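Pullulanase (Bacillus acidopullulyticus, PDB 2WAN) hydrolyses the alpha-1,6-glucosidic linkages of pullulan and of the branch points of starch polysaccharides. Local coordinates at residues F242-P246 and S247-V251. Numbering follows the deposited sequence.
Sequences FTYIP and STNQV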
loop_
_atom_site.group_PDB
_atom_site.type_symbol
_atom_site.label_atom_id
_atom_site.label_comp_id
_atom_site.label_asym_id
_atom_site.label_seq_id
_atom_site.Cartn_x
_atom_site.Cartn_y
_atom_site.Cartn_z
ATOM N N PHE A 242 10.475 -17.437 37.462
ATOM C CA PHE A 242 10.795 -16.047 37.786
ATOM C C PHE A 242 9.534 -15.214 37.663
ATOM O O PHE A 242 8.774 -15.374 36.709
ATOM C CB PHE A 242 11.884 -15.517 36.848
ATOM C CG PHE A 242 13.167 -16.289 36.927
ATOM C CD1 PHE A 242 14.172 -15.897 37.808
ATOM C CD2 PHE A 242 13.368 -17.423 36.135
ATOM C CE1 PHE A 242 15.361 -16.612 37.898
ATOM C CE2 PHE A 242 14.556 -18.141 36.213
ATOM C CZ PHE A 242 15.557 -17.741 37.097
ATOM N N THR A 243 9.314 -14.330 38.633
ATOM C CA THR A 243 8.059 -13.605 38.751
ATOM C C THR A 243 8.255 -12.100 38.886
ATOM O O THR A 243 9.124 -11.643 39.627
ATOM C CB THR A 243 7.250 -14.127 39.973
ATOM O OG1 THR A 243 6.965 -15.516 39.796
ATOM C CG2 THR A 243 5.948 -13.376 40.132
ATOM N N TYR A 244 7.442 -11.337 38.162
ATOM C CA TYR A 244 7.416 -9.888 38.300
ATOM C C TYR A 244 6.004 -9.409 38.551
ATOM O O TYR A 244 5.086 -9.760 37.807
ATOM C CB TYR A 244 8.011 -9.198 37.066
ATOM C CG TYR A 244 7.868 -7.694 37.066
ATOM C CD1 TYR A 244 8.570 -6.898 37.983
ATOM C CD2 TYR A 244 7.033 -7.053 36.141
ATOM C CE1 TYR A 244 8.438 -5.504 37.978
ATOM C CE2 TYR A 244 6.890 -5.663 36.134
ATOM C CZ TYR A 244 7.598 -4.895 37.049
ATOM O OH TYR A 244 7.467 -3.526 37.033
ATOM N N ILE A 245 5.830 -8.611 39.603
ATOM C CA ILE A 245 4.515 -8.060 39.952
ATOM C C ILE A 245 4.454 -6.564 39.648
ATOM O O ILE A 245 5.093 -5.765 40.334
ATOM C CB ILE A 245 4.145 -8.306 41.449
ATOM C CG1 ILE A 245 4.441 -9.752 41.878
ATOM C CG2 ILE A 245 2.692 -7.892 41.722
ATOM C CD1 ILE A 245 3.521 -10.802 41.289
ATOM N N PRO A 246 3.690 -6.176 38.611
ATOM C CA PRO A 246 3.611 -4.764 38.203
ATOM C C PRO A 246 3.166 -3.785 39.315
ATOM O O PRO A 246 3.733 -2.700 39.430
ATOM C CB PRO A 246 2.602 -4.790 37.046
ATOM C CG PRO A 246 2.763 -6.166 36.462
ATOM C CD PRO A 246 2.986 -7.060 37.666
ATOM N N SER A 247 2.184 -4.169 40.135
ATOM C CA SER A 247 1.659 -3.270 41.187
ATOM C C SER A 247 2.727 -2.795 42.181
ATOM O O SER A 247 2.716 -1.641 42.607
ATOM C CB SER A 247 0.493 -3.917 41.949
ATOM O OG SER A 247 0.867 -5.163 42.512
ATOM N N THR A 248 3.654 -3.687 42.519
ATOM C CA THR A 248 4.650 -3.427 43.559
ATOM C C THR A 248 6.091 -3.394 43.032
ATOM O O THR A 248 7.028 -3.089 43.787
ATOM C CB THR A 248 4.579 -4.514 44.638
ATOM O OG1 THR A 248 4.831 -5.790 44.036
ATOM C CG2 THR A 248 3.192 -4.544 45.311
ATOM N N ASN A 249 6.269 -3.727 41.751
ATOM C CA ASN A 249 7.601 -3.916 41.151
ATOM C C ASN A 249 8.407 -5.032 41.801
ATOM O O ASN A 249 9.632 -5.086 41.661
ATOM C CB ASN A 249 8.410 -2.616 41.156
ATOM C CG ASN A 249 7.697 -1.493 40.456
ATOM O OD1 ASN A 249 7.547 -0.405 41.009
ATOM N ND2 ASN A 249 7.237 -1.752 39.234
ATOM N N GLN A 250 7.716 -5.923 42.509
ATOM C CA GLN A 250 8.372 -7.020 43.209
ATOM C C GLN A 250 8.876 -8.095 42.253
ATOM O O GLN A 250 8.243 -8.381 41.236
ATOM C CB GLN A 250 7.439 -7.639 44.246
ATOM C CG GLN A 250 7.432 -6.928 45.592
ATOM C CD GLN A 250 6.364 -7.489 46.514
ATOM O OE1 GLN A 250 5.168 -7.401 46.220
ATOM N NE2 GLN A 250 6.792 -8.087 47.626
ATOM N N VAL A 251 10.019 -8.674 42.601
ATOM C CA VAL A 251 10.683 -9.696 41.806
ATOM C C VAL A 251 10.946 -10.908 42.692
ATOM O O VAL A 251 11.543 -10.781 43.765
ATOM C CB VAL A 251 12.025 -9.165 41.223
ATOM C CG1 VAL A 251 12.823 -10.285 40.559
ATOM C CG2 VAL A 251 11.763 -8.013 40.255
#
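Ile245 and Gln250 meet where strand 238-245 folds back into strand 250-253, a beta hairpin at one margin of a four-stranded antiparallel sheet in the X25 domain. Ile245 N donates to Gln250 O at 2.9 Å. The return bond from Gln250 N to Ile245 O is weak, and this oxygen also serves the turn: Thr248 N, Asn249 N and Gln250 N all give it weak, bent bonds, Asn249 N the closest at 2.7 Å. The residues of the turn suit it: Pro246 has a ring-fixed phi that fits the helical backbone of Pro246 and Ser247, and Asn249 tolerates the left-handed conformation that brings the chain back.

Asn249 then runs alongside Tyr244, amide and ring planes 21° apart, and its ND2 gives a hydrogen to Tyr244 OH at 2.8 Å, nearly within the amide plane. With CG anti to the backbone N (chi1 173°), the tyrosine ring reaches along the turn, and CE1 lies 3.6 Å from Asn249 CA. Val251 CG2 comes to the ring edge, 4.1 Å from CD1; Tyr224 touches Tyr244, Asn249 and Val251, while Ile214 packs on Tyr244 and Val251, so the flat ring of Tyr244 and the branched Val251 pack together against Tyr224 and Ile214.

On the face of the sheet opposite Tyr244 and Val251, Ile245 packs on Leu198; in the turn, Ser247 OG is hydrogen-bonded to Asn197 ND2. Thr248 OG1 closes an ST turn by accepting from Gln250 N, and its own hydrogen goes to a lone pair of Gln250 OE1, 2.7 Å from OG1.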